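Local atomic coordinates of aldo-keto reductase family 1 member C1 (Caenorhabditis elegans, PDB entry 1QWK), a protein that is probably an NADPH-dependent aldose reductase of the aldo-keto reductase family, reducing carbonyl groups to alcohols. Residues A[17-22]-A[275-280]; A[43-48]-A[259-264]. All blocks are in the same frame, centred on the assembly; numbering follows the deposited sequence.

Contact 1: residues A[17-22]-A[275-280]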
ATOM      1  N   PRO A  17      -5.701  -1.131  10.500  1.00 18.42           N
ATOM      2  CA  PRO A  17      -6.123  -2.467  10.054  1.00 17.50           C
ATOM      3  C   PRO A  17      -5.016  -3.135   9.239  1.00 18.90           C
ATOM      4  O   PRO A  17      -4.393  -2.495   8.395  1.00 17.90           O
ATOM      5  CB  PRO A  17      -7.366  -2.172   9.217  1.00 18.00           C
ATOM      6  CG  PRO A  17      -7.948  -0.953   9.907  1.00 18.28           C
ATOM      7  CD  PRO A  17      -6.713  -0.112  10.164  1.00 18.66           C
ATOM      8  N   VAL A  18      -4.792  -4.422   9.491  1.00 18.73           N
ATOM      9  CA  VAL A  18      -3.744  -5.186   8.819  1.00 19.06           C
ATOM     10  C   VAL A  18      -4.009  -5.464   7.344  1.00 18.65           C
ATOM     11  O   VAL A  18      -3.084  -5.776   6.595  1.00 18.78           O
ATOM     12  CB  VAL A  18      -3.488  -6.534   9.527  1.00 19.80           C
ATOM     13  CG1 VAL A  18      -3.041  -6.288  10.962  1.00 20.82           C
ATOM     14  CG2 VAL A  18      -4.750  -7.389   9.497  1.00 20.02           C
ATOM     15  N   ILE A  19      -5.267  -5.377   6.928  1.00 17.47           N
ATOM     16  CA  ILE A  19      -5.604  -5.601   5.532  1.00 17.87           C
ATOM     17  C   ILE A  19      -6.473  -4.455   5.042  1.00 18.31           C
ATOM     18  O   ILE A  19      -7.374  -3.992   5.742  1.00 19.42           O
ATOM     19  CB  ILE A  19      -6.330  -6.958   5.321  1.00 18.10           C
ATOM     20  CG1 ILE A  19      -6.661  -7.148   3.835  1.00 18.93           C
ATOM     21  CG2 ILE A  19      -7.586  -7.026   6.182  1.00 19.98           C
ATOM     22  CD1 ILE A  19      -7.143  -8.557   3.491  1.00 20.16           C
ATOM     23  N   GLY A  20      -6.174  -3.970   3.847  1.00 19.08           N
ATOM     24  CA  GLY A  20      -6.955  -2.881   3.306  1.00 19.51           C
ATOM     25  C   GLY A  20      -7.145  -3.053   1.820  1.00 18.63           C
ATOM     26  O   GLY A  20      -6.527  -3.916   1.193  1.00 18.46           O
ATOM     27  N   LEU A  21      -8.020  -2.235   1.257  1.00 17.86           N
ATOM     28  CA  LEU A  21      -8.278  -2.279  -0.169  1.00 18.93           C
ATOM     29  C   LEU A  21      -7.329  -1.314  -0.864  1.00 19.52           C
ATOM     30  O   LEU A  21      -7.309  -0.119  -0.561  1.00 18.79           O
ATOM     31  CB  LEU A  21      -9.727  -1.875  -0.458  1.00 20.14           C
ATOM     32  CG  LEU A  21     -10.152  -1.873  -1.931  1.00 22.39           C
ATOM     33  CD1 LEU A  21     -10.174  -3.300  -2.465  1.00 21.61           C
ATOM     34  CD2 LEU A  21     -11.529  -1.232  -2.061  1.00 22.58           C
ATOM     35  N   GLY A  22      -6.518  -1.845  -1.772  1.00 18.84           N
ATOM     36  CA  GLY A  22      -5.599  -1.012  -2.525  1.00 20.07           C
ATOM     37  C   GLY A  22      -6.365  -0.550  -3.748  1.00 21.52           C
ATOM     38  O   GLY A  22      -6.897  -1.379  -4.490  1.00 24.87           O
ATOM     39  N   GLU A 275     -10.210 -13.686   3.208  1.00 21.43           N
ATOM     40  CA  GLU A 275     -10.249 -14.964   3.927  1.00 22.64           C
ATOM     41  C   GLU A 275      -8.859 -15.497   4.243  1.00 22.97           C
ATOM     42  O   GLU A 275      -8.475 -16.566   3.780  1.00 22.30           O
ATOM     43  CB  GLU A 275     -11.023 -15.992   3.102  1.00 26.30           C
ATOM     44  CG  GLU A 275     -12.451 -15.570   2.819  1.00 33.49           C
ATOM     45  CD  GLU A 275     -13.260 -15.371   4.085  1.00 38.08           C
ATOM     46  OE1 GLU A 275     -13.446 -16.355   4.835  1.00 43.08           O
ATOM     47  OE2 GLU A 275     -13.711 -14.229   4.336  1.00 42.57           O
ATOM     48  N   VAL A 276      -8.118 -14.753   5.056  1.00 21.38           N
ATOM     49  CA  VAL A 276      -6.769 -15.155   5.413  1.00 21.92           C
ATOM     50  C   VAL A 276      -6.551 -15.144   6.919  1.00 22.61           C
ATOM     51  O   VAL A 276      -5.413 -15.110   7.386  1.00 22.90           O
ATOM     52  CB  VAL A 276      -5.735 -14.227   4.745  1.00 22.01           C
ATOM     53  CG1 VAL A 276      -5.854 -14.325   3.224  1.00 22.89           C
ATOM     54  CG2 VAL A 276      -5.965 -12.794   5.190  1.00 21.36           C
ATOM     55  N   PHE A 277      -7.643 -15.188   7.679  1.00 21.27           N
ATOM     56  CA  PHE A 277      -7.542 -15.158   9.135  1.00 21.42           C
ATOM     57  C   PHE A 277      -7.903 -16.468   9.829  1.00 23.30           C
ATOM     58  O   PHE A 277      -8.053 -16.505  11.051  1.00 24.59           O
ATOM     59  CB  PHE A 277      -8.406 -14.017   9.676  1.00 21.02           C
ATOM     60  CG  PHE A 277      -7.960 -12.654   9.218  1.00 20.65           C
ATOM     61  CD1 PHE A 277      -6.765 -12.108   9.685  1.00 20.95           C
ATOM     62  CD2 PHE A 277      -8.716 -11.929   8.301  1.00 21.73           C
ATOM     63  CE1 PHE A 277      -6.328 -10.861   9.247  1.00 19.99           C
ATOM     64  CE2 PHE A 277      -8.289 -10.679   7.854  1.00 21.87           C
ATOM     65  CZ  PHE A 277      -7.091 -10.143   8.329  1.00 20.48           C
ATOM     66  N   ASP A 278      -8.015 -17.543   9.055  1.00 23.96           N
ATOM     67  CA  ASP A 278      -8.357 -18.844   9.615  1.00 25.31           C
ATOM     68  C   ASP A 278      -7.146 -19.769   9.695  1.00 25.02           C
ATOM     69  O   ASP A 278      -7.286 -20.970   9.930  1.00 24.76           O
ATOM     70  CB  ASP A 278      -9.461 -19.493   8.783  1.00 26.96           C
ATOM     71  CG  ASP A 278      -9.030 -19.756   7.358  1.00 30.61           C
ATOM     72  OD1 ASP A 278      -8.083 -19.088   6.893  1.00 31.35           O
ATOM     73  OD2 ASP A 278      -9.646 -20.622   6.702  1.00 35.63           O
ATOM     74  N   PHE A 279      -5.958 -19.206   9.495  1.00 23.87           N
ATOM     75  CA  PHE A 279      -4.715 -19.970   9.563  1.00 22.05           C
ATOM     76  C   PHE A 279      -3.540 -19.012   9.722  1.00 22.31           C
ATOM     77  O   PHE A 279      -3.719 -17.799   9.648  1.00 21.13           O
ATOM     78  CB  PHE A 279      -4.530 -20.831   8.299  1.00 23.59           C
ATOM     79  CG  PHE A 279      -4.098 -20.058   7.071  1.00 23.87           C
ATOM     80  CD1 PHE A 279      -2.938 -20.420   6.386  1.00 24.18           C
ATOM     81  CD2 PHE A 279      -4.876 -19.023   6.564  1.00 23.45           C
ATOM     82  CE1 PHE A 279      -2.555 -19.754   5.213  1.00 25.48           C
ATOM     83  CE2 PHE A 279      -4.504 -18.349   5.393  1.00 24.80           C
ATOM     84  CZ  PHE A 279      -3.343 -18.723   4.715  1.00 23.18           C
ATOM     85  N   SER A 280      -2.351 -19.559   9.961  1.00 20.68           N
ATOM     86  CA  SER A 280      -1.149 -18.751  10.114  1.00 20.79           C
ATOM     87  C   SER A 280       0.072 -19.560   9.693  1.00 21.26           C
ATOM     88  O   SER A 280       0.043 -20.798   9.679  1.00 20.96           O
ATOM     89  CB  SER A 280      -0.977 -18.288  11.564  1.00 21.78           C
ATOM     90  OG  SER A 280      -0.691 -19.383  12.417  1.00 22.37           O
TER

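Contact 2: residues A[43-48]-A[259-264]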
ATOM      1  N   TYR A  43     -13.454  -5.391   5.300  1.00 20.17           N
ATOM      2  CA  TYR A  43     -12.300  -4.497   5.167  1.00 18.72           C
ATOM      3  C   TYR A  43     -12.578  -3.203   5.910  1.00 18.06           C
ATOM      4  O   TYR A  43     -13.672  -2.654   5.805  1.00 18.90           O
ATOM      5  CB  TYR A  43     -12.050  -4.148   3.703  1.00 17.50           C
ATOM      6  CG  TYR A  43     -11.446  -5.242   2.862  1.00 19.20           C
ATOM      7  CD1 TYR A  43     -10.111  -5.176   2.461  1.00 20.23           C
ATOM      8  CD2 TYR A  43     -12.223  -6.296   2.390  1.00 17.97           C
ATOM      9  CE1 TYR A  43      -9.571  -6.126   1.603  1.00 20.51           C
ATOM     10  CE2 TYR A  43     -11.689  -7.253   1.531  1.00 20.18           C
ATOM     11  CZ  TYR A  43     -10.367  -7.158   1.137  1.00 20.77           C
ATOM     12  OH  TYR A  43      -9.849  -8.070   0.245  1.00 22.32           O
ATOM     13  N   ARG A  44     -11.586  -2.698   6.632  1.00 16.81           N
ATOM     14  CA  ARG A  44     -11.767  -1.459   7.370  1.00 17.94           C
ATOM     15  C   ARG A  44     -10.709  -0.417   7.031  1.00 17.70           C
ATOM     16  O   ARG A  44     -10.602   0.610   7.696  1.00 19.93           O
ATOM     17  CB  ARG A  44     -11.800  -1.745   8.876  1.00 18.55           C
ATOM     18  CG  ARG A  44     -13.061  -2.490   9.307  1.00 18.45           C
ATOM     19  CD  ARG A  44     -14.293  -1.594   9.166  1.00 21.83           C
ATOM     20  NE  ARG A  44     -15.537  -2.278   9.528  1.00 23.54           N
ATOM     21  CZ  ARG A  44     -16.254  -3.028   8.698  1.00 24.23           C
ATOM     22  NH1 ARG A  44     -15.860  -3.203   7.441  1.00 23.32           N
ATOM     23  NH2 ARG A  44     -17.372  -3.599   9.124  1.00 25.65           N
ATOM     24  N   LEU A  45      -9.921  -0.686   5.996  1.00 16.37           N
ATOM     25  CA  LEU A  45      -8.911   0.273   5.550  1.00 16.41           C
ATOM     26  C   LEU A  45      -9.005   0.427   4.035  1.00 16.03           C
ATOM     27  O   LEU A  45      -9.121  -0.559   3.304  1.00 16.44           O
ATOM     28  CB  LEU A  45      -7.493  -0.180   5.948  1.00 16.21           C
ATOM     29  CG  LEU A  45      -6.350   0.786   5.581  1.00 17.71           C
ATOM     30  CD1 LEU A  45      -5.183   0.639   6.554  1.00 18.97           C
ATOM     31  CD2 LEU A  45      -5.888   0.507   4.151  1.00 20.85           C
ATOM     32  N   ILE A  46      -8.979   1.677   3.584  1.00 15.84           N
ATOM     33  CA  ILE A  46      -9.022   2.011   2.165  1.00 17.99           C
ATOM     34  C   ILE A  46      -7.773   2.837   1.874  1.00 17.00           C
ATOM     35  O   ILE A  46      -7.525   3.852   2.529  1.00 17.45           O
ATOM     36  CB  ILE A  46     -10.267   2.866   1.797  1.00 18.10           C
ATOM     37  CG1 ILE A  46     -11.555   2.122   2.181  1.00 21.62           C
ATOM     38  CG2 ILE A  46     -10.259   3.178   0.301  1.00 19.23           C
ATOM     39  CD1 ILE A  46     -11.665   0.719   1.610  1.00 24.09           C
ATOM     40  N   ASP A  47      -6.988   2.396   0.897  1.00 17.72           N
ATOM     41  CA  ASP A  47      -5.751   3.079   0.529  1.00 18.28           C
ATOM     42  C   ASP A  47      -5.891   3.755  -0.827  1.00 16.72           C
ATOM     43  O   ASP A  47      -6.212   3.106  -1.821  1.00 18.53           O
ATOM     44  CB  ASP A  47      -4.598   2.072   0.466  1.00 20.69           C
ATOM     45  CG  ASP A  47      -3.266   2.734   0.208  1.00 21.53           C
ATOM     46  OD1 ASP A  47      -2.585   3.116   1.190  1.00 23.26           O
ATOM     47  OD2 ASP A  47      -2.901   2.899  -0.976  1.00 23.43           O
ATOM     48  N   THR A  48      -5.650   5.059  -0.862  1.00 18.02           N
ATOM     49  CA  THR A  48      -5.753   5.813  -2.098  1.00 18.78           C
ATOM     50  C   THR A  48      -4.569   6.764  -2.239  1.00 18.93           C
ATOM     51  O   THR A  48      -3.611   6.702  -1.459  1.00 17.78           O
ATOM     52  CB  THR A  48      -7.085   6.602  -2.143  1.00 20.66           C
ATOM     53  OG1 THR A  48      -7.251   7.195  -3.435  1.00 24.41           O
ATOM     54  CG2 THR A  48      -7.105   7.682  -1.079  1.00 23.48           C
ATOM     55  N   ALA A 259       1.422  -5.025   7.032  1.00 19.46           N
ATOM     56  CA  ALA A 259       0.016  -4.821   6.724  1.00 18.21           C
ATOM     57  C   ALA A 259       0.008  -5.076   5.215  1.00 19.18           C
ATOM     58  O   ALA A 259       1.058  -4.975   4.567  1.00 20.81           O
ATOM     59  CB  ALA A 259      -0.406  -3.389   7.029  1.00 17.88           C
ATOM     60  N   ILE A 260      -1.148  -5.405   4.648  1.00 17.12           N
ATOM     61  CA  ILE A 260      -1.229  -5.694   3.215  1.00 17.53           C
ATOM     62  C   ILE A 260      -2.314  -4.905   2.492  1.00 18.23           C
ATOM     63  O   ILE A 260      -3.321  -4.523   3.088  1.00 17.59           O
ATOM     64  CB  ILE A 260      -1.478  -7.199   2.964  1.00 17.53           C
ATOM     65  CG1 ILE A 260      -2.780  -7.639   3.636  1.00 17.33           C
ATOM     66  CG2 ILE A 260      -0.288  -8.011   3.484  1.00 19.09           C
ATOM     67  CD1 ILE A 260      -3.125  -9.122   3.435  1.00 19.21           C
ATOM     68  N   LEU A 261      -2.095  -4.687   1.194  1.00 19.80           N
ATOM     69  CA  LEU A 261      -3.014  -3.938   0.339  1.00 21.55           C
ATOM     70  C   LEU A 261      -3.301  -4.619  -0.998  1.00 22.93           C
ATOM     71  O   LEU A 261      -2.862  -4.144  -2.042  1.00 24.94           O
ATOM     72  CB  LEU A 261      -2.450  -2.542   0.048  1.00 20.72           C
ATOM     73  CG  LEU A 261      -2.300  -1.566   1.209  1.00 20.71           C
ATOM     74  CD1 LEU A 261      -1.628  -0.277   0.721  1.00 20.73           C
ATOM     75  CD2 LEU A 261      -3.667  -1.266   1.803  1.00 21.50           C
ATOM     76  N   PRO A 262      -4.030  -5.747  -0.987  1.00 24.59           N
ATOM     77  CA  PRO A 262      -4.343  -6.436  -2.246  1.00 26.73           C
ATOM     78  C   PRO A 262      -5.097  -5.478  -3.182  1.00 30.39           C
ATOM     79  O   PRO A 262      -6.010  -4.772  -2.743  1.00 30.68           O
ATOM     80  CB  PRO A 262      -5.199  -7.619  -1.786  1.00 26.83           C
ATOM     81  CG  PRO A 262      -5.831  -7.118  -0.511  1.00 25.28           C
ATOM     82  CD  PRO A 262      -4.668  -6.420   0.155  1.00 24.87           C
ATOM     83  N   LYS A 263      -4.712  -5.471  -4.461  1.00 31.23           N
ATOM     84  CA  LYS A 263      -5.298  -4.583  -5.476  1.00 33.50           C
ATOM     85  C   LYS A 263      -6.564  -5.076  -6.178  1.00 34.96           C
ATOM     86  O   LYS A 263      -7.215  -4.312  -6.896  1.00 35.33           O
ATOM     87  CB  LYS A 263      -4.254  -4.261  -6.556  1.00 34.78           C
ATOM     88  CG  LYS A 263      -3.849  -5.468  -7.409  1.00 36.52           C
ATOM     89  CD  LYS A 263      -2.950  -5.075  -8.576  1.00 37.81           C
ATOM     90  CE  LYS A 263      -2.541  -6.286  -9.407  1.00 40.02           C
ATOM     91  NZ  LYS A 263      -1.695  -5.912 -10.583  1.00 40.99           N
ATOM     92  N   SER A 264      -6.901  -6.344  -5.989  1.00 36.34           N
ATOM     93  CA  SER A 264      -8.085  -6.924  -6.617  1.00 38.52           C
ATOM     94  C   SER A 264      -9.279  -5.969  -6.598  1.00 39.21           C
ATOM     95  O   SER A 264      -9.530  -5.299  -5.598  1.00 41.35           O
ATOM     96  CB  SER A 264      -8.457  -8.229  -5.912  1.00 38.15           C
ATOM     97  OG  SER A 264      -7.384  -9.156  -5.973  1.00 39.08           O
TER

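Contact 1: residues A[17-22]-A[275-280]
Phe-277 butts the far corner of its ring against one methyl of Val-18 and one of Ile-19, joining two loops at the outer wall of a (beta/alpha)8, or TIM, barrel. Residues 17-22 lead from the short N-terminal strand 15-17 into 21-22, the first barrel strand; residues 275-280 turn from helix 267-274 toward helix 283-289. The contact illustrates how an aromatic ring can serve as one of the joints of a barrel, here linking the approach to the first strand with the loop after helix 267-274. Both methyls meet this ring at its edge, Ile-19 CG2 in the plane and Val-18 CG2 slightly off it, and they share its far corner. Val-18 CG2 lies beside the CE1-CZ bond, 3.8 Å from Phe-277 CZ. Beside it Ile-19 CG2 is also 3.8 Å from Phe-277 CZ, and it leans toward Phe-277 CE2 at 4.1 Å. The non-extended backbone of Val-18 (phi -70°, psi -20°) probably helps both CB atoms face the loop. Elsewhere Val-18 packs on Leu-254 of helix 245-255, and Ile-19 rests on Tyr-43. The backbones themselves stay well apart, the nearest CA atoms, of Ile-19 and Val-276, being 9.6 Å from each other, and the bridge is wholly apolar. The loop 275-280 is fixed by polar bonds of its own: Val-276 O accepts from Arg-251 NH1, while Lys-243 NZ binds Glu-275 O and makes a salt bridge with Asp-278 OD1. Phe-277 is otherwise at the surface, so the contact is only partly buried. With chi1 at -63°, CG of Phe-277 is set opposite its own carbonyl carbon and the ring extends toward the barrel. There the preceding residue backs it: Val-276 CG2 sits over the centre of one ring face, 4.1 Å above the plane.

Contact 2: residues A[43-48]-A[259-264]
Asp-47 OD2 forms a salt bridge with Lys-81 NZ, which Thr-48 O also holds, while the carboxylate carrying that oxygen lies against a methyl of Leu-261. The methyl is placed squarely over one face of the flat group: Leu-261 CD1 is 3.5 Å from Asp-47 CG and 3.6 Å from Asp-47 OD1, with Asp-47 OD2 little farther off. CG of Asp-47 stands opposite the backbone N (chi1 -175°), which carries the acid into the barrel. The other branch of Leu-261 is also used, its CD2 touching both Leu-45 CD2 and Asp-47 CB at 3.7 Å. The two side chains from 45-47 meet Leu-261 at about a right angle, Asp-47 meeting both branches and Leu-45 only CD2. In the parallel TIM barrel, 45-47 and 259-261 are the second and eighth strands, with 21-22 between them where the cylinder closes; the contact passes this first strand on both sides, inside through Leu-261 and outside through Tyr-43 and Pro-262. Tyr-52, the predicted proton donor, is close to Asp-47, as is Lys-81, predicted to lower its pKa; this is consistent with the aspartate of the aldo-keto reductase tetrad. Leu-45 also packs on Met-16 and Pro-17 of strand 15-17. Beyond strand 259-261, Pro-262 CG comes to the edge of the Tyr-43 ring, 4.2 Å from Tyr-43 OH, a hydroxyl held by Ile-270 O.

How the contacts relate
From the N terminus the chain first passes 17-22, then 43-48 after helix 28-41, and goes round the barrel before reaching 259-264; helix 267-274 follows, and the loop 275-280 comes after it. Contact 2 closes a loop of some 210 residues that nests within the larger one closed by contact 1. The two meet along the barrel seam. Segment 17-22 probably hydrogen-bonds to both segments of contact 2, through Val-18 O to Ile-260 N (2.8 Å) and Leu-21 N to Leu-45 O (2.9 Å). Contact 2 thus joins the second and eighth strands past the first, whereas contact 1 joins the approach to the first strand to the loop after helix 267-274.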